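Long-range contacts in protein of unknown function with a Fic domain (Bacteroides thetaiotaomicron VPI-5482, PDB 3CUC), which is of unknown function but is a largely helical protein of the Fic/DOC family, whose signature Fic motif it carries: residues F99-N104 with H193-G198; R188-H193 with R201-L206. One frame throughout, in Å; residues are numbered along the deposited sequence.

Contact 1: residues F99-N104 with H193-G198; sequences FIRELN and HPFEDG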
loop_
_atom_site.group_PDB
_atom_site.type_symbol
_atom_site.label_atom_id
_atom_site.label_comp_id
_atom_site.label_asym_id
_atom_site.label_seq_id
_atom_site.Cartn_x
_atom_site.Cartn_y
_atom_site.Cartn_z
ATOM N N PHE A 99 -5.468 -0.361 -14.364
ATOM C CA PHE A 99 -4.205 -0.033 -13.701
ATOM C C PHE A 99 -3.921 -1.016 -12.571
ATOM O O PHE A 99 -2.787 -1.471 -12.421
ATOM C CB PHE A 99 -4.197 1.402 -13.156
ATOM C CG PHE A 99 -2.954 1.739 -12.362
ATOM C CD1 PHE A 99 -1.739 1.940 -13.009
ATOM C CD2 PHE A 99 -2.997 1.837 -10.971
ATOM C CE1 PHE A 99 -0.590 2.237 -12.287
ATOM C CE2 PHE A 99 -1.852 2.130 -10.242
ATOM C CZ PHE A 99 -0.648 2.336 -10.898
ATOM N N ILE A 100 -4.949 -1.348 -11.791
ATOM C CA ILE A 100 -4.795 -2.252 -10.653
ATOM C C ILE A 100 -4.423 -3.651 -11.135
ATOM O O ILE A 100 -3.584 -4.323 -10.535
ATOM C CB ILE A 100 -6.078 -2.318 -9.796
ATOM C CG1 ILE A 100 -6.391 -0.949 -9.190
ATOM C CG2 ILE A 100 -5.913 -3.329 -8.670
ATOM C CD1 ILE A 100 -7.753 -0.866 -8.546
ATOM N N ARG A 101 -5.043 -4.067 -12.234
ATOM C CA ARG A 101 -4.763 -5.364 -12.841
ATOM C C ARG A 101 -3.327 -5.415 -13.361
ATOM O O ARG A 101 -2.620 -6.395 -13.145
ATOM C CB ARG A 101 -5.759 -5.651 -13.971
ATOM C CG ARG A 101 -7.222 -5.746 -13.513
ATOM C CD ARG A 101 -8.207 -5.510 -14.661
ATOM N NE ARG A 101 -8.393 -6.736 -15.427
ATOM C CZ ARG A 101 -9.280 -7.686 -15.139
ATOM N NH1 ARG A 101 -10.102 -7.561 -14.107
ATOM N NH2 ARG A 101 -9.349 -8.772 -15.895
ATOM N N GLU A 102 -2.896 -4.352 -14.031
ATOM C CA GLU A 102 -1.521 -4.253 -14.517
ATOM C C GLU A 102 -0.527 -4.263 -13.352
ATOM O O GLU A 102 0.590 -4.768 -13.475
ATOM C CB GLU A 102 -1.339 -2.979 -15.354
ATOM C CG GLU A 102 0.012 -2.868 -16.065
ATOM C CD GLU A 102 0.234 -3.972 -17.088
ATOM O OE1 GLU A 102 -0.565 -4.065 -18.041
ATOM O OE2 GLU A 102 1.206 -4.747 -16.944
ATOM N N LEU A 103 -0.946 -3.700 -12.225
ATOM C CA LEU A 103 -0.133 -3.684 -11.014
ATOM C C LEU A 103 0.091 -5.105 -10.508
ATOM O O LEU A 103 1.211 -5.479 -10.164
ATOM C CB LEU A 103 -0.815 -2.836 -9.932
ATOM C CG LEU A 103 0.061 -2.094 -8.917
ATOM C CD1 LEU A 103 1.172 -1.285 -9.592
ATOM C CD2 LEU A 103 -0.815 -1.188 -8.069
ATOM N N ASN A 104 -0.978 -5.896 -10.478
ATOM C CA ASN A 104 -0.889 -7.293 -10.070
ATOM C C ASN A 104 0.007 -8.096 -11.016
ATOM O O ASN A 104 0.915 -8.811 -10.580
ATOM C CB ASN A 104 -2.283 -7.917 -10.022
ATOM C CG ASN A 104 -2.278 -9.299 -9.401
ATOM O OD1 ASN A 104 -2.306 -10.308 -10.108
ATOM N ND2 ASN A 104 -2.223 -9.351 -8.072
ATOM N N HIS A 193 -10.449 -8.511 -1.848
ATOM C CA HIS A 193 -9.353 -9.479 -2.049
ATOM C C HIS A 193 -9.446 -10.132 -3.447
ATOM O O HIS A 193 -9.464 -11.365 -3.569
ATOM C CB HIS A 193 -9.372 -10.518 -0.913
ATOM C CG HIS A 193 -8.025 -10.811 -0.315
ATOM N ND1 HIS A 193 -7.315 -11.958 -0.603
ATOM C CD2 HIS A 193 -7.276 -10.122 0.581
ATOM C CE1 HIS A 193 -6.181 -11.953 0.074
ATOM N NE2 HIS A 193 -6.132 -10.850 0.799
ATOM N N PRO A 194 -9.488 -9.290 -4.506
ATOM C CA PRO A 194 -9.908 -9.679 -5.857
ATOM C C PRO A 194 -9.008 -10.673 -6.578
ATOM O O PRO A 194 -9.514 -11.540 -7.276
ATOM C CB PRO A 194 -9.925 -8.343 -6.618
ATOM C CG PRO A 194 -8.965 -7.487 -5.900
ATOM C CD PRO A 194 -9.111 -7.862 -4.458
ATOM N N PHE A 195 -7.694 -10.535 -6.434
ATOM C CA PHE A 195 -6.758 -11.423 -7.121
ATOM C C PHE A 195 -6.481 -12.670 -6.282
ATOM O O PHE A 195 -6.739 -12.693 -5.073
ATOM C CB PHE A 195 -5.444 -10.698 -7.440
ATOM C CG PHE A 195 -5.623 -9.449 -8.256
ATOM C CD1 PHE A 195 -5.802 -9.516 -9.630
ATOM C CD2 PHE A 195 -5.618 -8.202 -7.648
ATOM C CE1 PHE A 195 -5.974 -8.353 -10.383
ATOM C CE2 PHE A 195 -5.792 -7.042 -8.392
ATOM C CZ PHE A 195 -5.971 -7.119 -9.760
ATOM N N GLU A 196 -5.959 -13.706 -6.937
ATOM C CA GLU A 196 -5.545 -14.921 -6.243
ATOM C C GLU A 196 -4.349 -14.654 -5.323
ATOM O O GLU A 196 -4.163 -15.358 -4.341
ATOM C CB GLU A 196 -5.218 -16.044 -7.238
ATOM N N ASP A 197 -3.548 -13.635 -5.627
ATOM C CA ASP A 197 -2.378 -13.323 -4.799
ATOM C C ASP A 197 -1.895 -11.880 -4.969
ATOM O O ASP A 197 -2.233 -11.217 -5.945
ATOM C CB ASP A 197 -1.246 -14.303 -5.137
ATOM C CG ASP A 197 -0.182 -14.392 -4.043
ATOM O OD1 ASP A 197 -0.296 -13.693 -3.010
ATOM O OD2 ASP A 197 0.781 -15.171 -4.226
ATOM N N GLY A 198 -1.111 -11.405 -4.002
ATOM C CA GLY A 198 -0.526 -10.067 -4.039
ATOM C C GLY A 198 -1.413 -8.963 -3.484
ATOM O O GLY A 198 -1.067 -7.787 -3.575
#
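The carboxamide of Asn104 lies flat over one face of the Phe195 ring, the two planes only 7° apart, and the side chains run past each other in opposite directions. Asn104 CB sits above the ring centre, 3.7 Å from the centroid, as a CH-pi contact, while ND2 reaches back over Phe195 CG at 3.4 Å. In the plane of the ring, at its edge, Ile100 CG2 meets Phe195 CE2 at 3.7 Å; Arg101 CA comes obliquely to CZ. Chi1 of -171° sets Asn104 CG anti to the backbone N, beside the carbonyl carbon; from there ND2 donates to Asp197 O at 2.8 Å with an N-H...O angle of 148°. That acceptor lies in the amide plane, and OD1 is taken by Gly131 N, so both polar ends of the stacked amide are held. The loop belongs to the Fic motif, here HPFEDGNGR, and Gly198 is at the N-cap position of helix 199-213, whose first turn holds the end of the motif. Arg101 turns its guanidinium to Glu132 instead, in a salt bridge. The contact thus fastens this loop to helix 97-107, whose Ile100 also packs on Met160 and Val164 of helix 156-173 and on Ile202 of helix 199-213.

Contact 2: residues R188-H193 with R201-L206; sequences RYIRIH and RIARLL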
loop_
_atom_site.group_PDB
_atom_site.type_symbol
_atom_site.label_atom_id
_atom_site.label_comp_id
_atom_site.label_asym_id
_atom_site.label_seq_id
_atom_site.Cartn_x
_atom_site.Cartn_y
_atom_site.Cartn_z
ATOM N N ARG A 188 -11.397 -1.482 1.998
ATOM C CA ARG A 188 -12.382 -2.034 1.075
ATOM C C ARG A 188 -11.740 -2.985 0.071
ATOM O O ARG A 188 -12.255 -4.082 -0.158
ATOM C CB ARG A 188 -13.132 -0.914 0.358
ATOM C CG ARG A 188 -14.035 -0.134 1.290
ATOM C CD ARG A 188 -14.807 0.937 0.556
ATOM N NE ARG A 188 -15.939 1.416 1.345
ATOM C CZ ARG A 188 -16.905 2.205 0.883
ATOM N NH1 ARG A 188 -16.905 2.616 -0.378
ATOM N NH2 ARG A 188 -17.884 2.582 1.688
ATOM N N TYR A 189 -10.609 -2.576 -0.506
ATOM C CA TYR A 189 -9.869 -3.437 -1.429
ATOM C C TYR A 189 -9.474 -4.757 -0.768
ATOM O O TYR A 189 -9.724 -5.835 -1.321
ATOM C CB TYR A 189 -8.610 -2.749 -1.971
ATOM C CG TYR A 189 -7.767 -3.684 -2.814
ATOM C CD1 TYR A 189 -8.031 -3.853 -4.172
ATOM C CD2 TYR A 189 -6.733 -4.425 -2.245
ATOM C CE1 TYR A 189 -7.281 -4.724 -4.942
ATOM C CE2 TYR A 189 -5.979 -5.296 -3.005
ATOM C CZ TYR A 189 -6.256 -5.444 -4.349
ATOM O OH TYR A 189 -5.499 -6.309 -5.098
ATOM N N ILE A 190 -8.861 -4.670 0.411
ATOM C CA ILE A 190 -8.382 -5.865 1.104
ATOM C C ILE A 190 -9.546 -6.802 1.470
ATOM O O ILE A 190 -9.370 -8.021 1.530
ATOM C CB ILE A 190 -7.534 -5.505 2.361
ATOM C CG1 ILE A 190 -6.512 -6.608 2.655
ATOM C CG2 ILE A 190 -8.420 -5.247 3.579
ATOM C CD1 ILE A 190 -5.349 -6.648 1.661
ATOM N N ARG A 191 -10.731 -6.235 1.696
ATOM C CA ARG A 191 -11.927 -7.034 1.996
ATOM C C ARG A 191 -12.505 -7.714 0.761
ATOM O O ARG A 191 -13.048 -8.805 0.861
ATOM C CB ARG A 191 -13.010 -6.182 2.668
ATOM C CG ARG A 191 -12.722 -5.806 4.125
ATOM C CD ARG A 191 -12.648 -7.022 5.037
ATOM N NE ARG A 191 -13.874 -7.817 4.997
ATOM C CZ ARG A 191 -14.894 -7.695 5.843
ATOM N NH1 ARG A 191 -14.867 -6.801 6.826
ATOM N NH2 ARG A 191 -15.956 -8.481 5.704
ATOM N N ILE A 192 -12.393 -7.069 -0.398
ATOM C CA ILE A 192 -12.752 -7.707 -1.671
ATOM C C ILE A 192 -11.738 -8.816 -2.009
ATOM O O ILE A 192 -12.119 -9.914 -2.411
ATOM C CB ILE A 192 -12.809 -6.685 -2.835
ATOM C CG1 ILE A 192 -13.890 -5.626 -2.593
ATOM C CG2 ILE A 192 -13.096 -7.388 -4.156
ATOM C CD1 ILE A 192 -13.815 -4.458 -3.567
ATOM N N HIS A 193 -10.449 -8.511 -1.848
ATOM C CA HIS A 193 -9.353 -9.479 -2.049
ATOM C C HIS A 193 -9.446 -10.132 -3.447
ATOM O O HIS A 193 -9.464 -11.365 -3.569
ATOM C CB HIS A 193 -9.372 -10.518 -0.913
ATOM C CG HIS A 193 -8.025 -10.811 -0.315
ATOM N ND1 HIS A 193 -7.315 -11.958 -0.603
ATOM C CD2 HIS A 193 -7.276 -10.122 0.581
ATOM C CE1 HIS A 193 -6.181 -11.953 0.074
ATOM N NE2 HIS A 193 -6.132 -10.850 0.799
ATOM N N ARG A 201 0.106 -6.495 -0.960
ATOM C CA ARG A 201 1.012 -5.535 -1.582
ATOM C C ARG A 201 0.292 -4.499 -2.424
ATOM O O ARG A 201 0.737 -3.357 -2.497
ATOM C CB ARG A 201 2.048 -6.268 -2.434
ATOM C CG ARG A 201 3.147 -6.903 -1.608
ATOM C CD ARG A 201 3.916 -7.916 -2.408
ATOM N NE ARG A 201 3.248 -9.209 -2.423
ATOM C CZ ARG A 201 3.624 -10.234 -3.174
ATOM N NH1 ARG A 201 4.670 -10.124 -3.981
ATOM N NH2 ARG A 201 2.943 -11.377 -3.119
ATOM N N ILE A 202 -0.809 -4.899 -3.061
ATOM C CA ILE A 202 -1.618 -3.968 -3.841
ATOM C C ILE A 202 -2.256 -2.957 -2.900
ATOM O O ILE A 202 -2.181 -1.760 -3.145
ATOM C CB ILE A 202 -2.719 -4.669 -4.665
ATOM C CG1 ILE A 202 -2.103 -5.603 -5.718
ATOM C CG2 ILE A 202 -3.611 -3.635 -5.349
ATOM C CD1 ILE A 202 -1.425 -4.880 -6.862
ATOM N N ALA A 203 -2.865 -3.443 -1.821
ATOM C CA ALA A 203 -3.468 -2.562 -0.819
ATOM C C ALA A 203 -2.484 -1.472 -0.400
ATOM O O ALA A 203 -2.800 -0.283 -0.457
ATOM C CB ALA A 203 -3.927 -3.352 0.393
ATOM N N ARG A 204 -1.282 -1.884 -0.015
ATOM C CA ARG A 204 -0.295 -0.950 0.505
ATOM C C ARG A 204 0.239 -0.031 -0.581
ATOM O O ARG A 204 0.566 1.128 -0.316
ATOM C CB ARG A 204 0.838 -1.701 1.197
ATOM C CG ARG A 204 0.411 -2.290 2.539
ATOM C CD ARG A 204 1.573 -2.924 3.282
ATOM N NE ARG A 204 2.034 -4.136 2.602
ATOM C CZ ARG A 204 1.468 -5.342 2.706
ATOM N NH1 ARG A 204 0.405 -5.541 3.474
ATOM N NH2 ARG A 204 1.975 -6.357 2.033
ATOM N N LEU A 205 0.314 -0.544 -1.804
ATOM C CA LEU A 205 0.662 0.285 -2.958
ATOM C C LEU A 205 -0.412 1.341 -3.216
ATOM O O LEU A 205 -0.094 2.478 -3.537
ATOM C CB LEU A 205 0.888 -0.579 -4.211
ATOM C CG LEU A 205 2.270 -1.232 -4.328
ATOM C CD1 LEU A 205 2.257 -2.342 -5.365
ATOM C CD2 LEU A 205 3.335 -0.196 -4.666
ATOM N N LEU A 206 -1.677 0.957 -3.073
ATOM C CA LEU A 206 -2.790 1.879 -3.292
ATOM C C LEU A 206 -2.805 2.990 -2.240
ATOM O O LEU A 206 -3.168 4.123 -2.550
ATOM C CB LEU A 206 -4.136 1.135 -3.319
ATOM C CG LEU A 206 -4.395 0.227 -4.528
ATOM C CD1 LEU A 206 -5.617 -0.640 -4.291
ATOM C CD2 LEU A 206 -4.548 1.039 -5.819
#
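Tyr189 and Leu206 form the CH-pi part of this interface: Leu206 CD1 stands over one face of the phenol ring, 4.2 Å from its centroid and displaced toward the rim, 21° off the normal. The two side chains cross at about a right angle. The rest is van der Waals packing, mostly apolar. Tyr189 has CG anti to its backbone N (chi1 174°), which starts the ring out toward helix 201-206, where its CZ and OH end lies against CB and CG2 of Ile202, with CZ to CG2 at 3.4 Å. Tyr189 CD2 rests on Ala203 CB at 4.0 Å, and Ile190 CD1 bends in to the same methyl at 3.8 Å. The segments are the two arms of the helix-loop-helix hairpin that carries the Fic motif, the motif starting at His193 and ending at Arg201; their axes run antiparallel at 165° and approach to 9.4 Å, with Ile190 and Ala203 nearest by their CA atoms. No hydrogen bond spans the pair. The polar ends of the arginines are turned to other parts of the fold: Arg201 and Arg204 form salt bridges with Glu73 and Glu44, Arg204 also bonds to Ser40 and Tyr229, and Arg188 lies against Trp166 in a cation-pi contact.

Along the chain the segments alternate: 99-104 of contact 1 comes first, then 188-193 of contact 2, 193-198 of contact 1 and 201-206 of contact 2, with His193 common to both. The centres lie about 9 Å apart, and the two contacts touch directly. Phe195 CD2 meets Tyr189 OH, Pro194 CG packs on Tyr189 CE1, and Ile202 CD1 reaches Leu103 CB of helix 97-107. They show a motif loop and its flanking helices packed as one unit: contact 2 pairs helices 178-192 and 199-213, and contact 1 packs the loop between them on helix 97-107, all within the Fic/DOC family region.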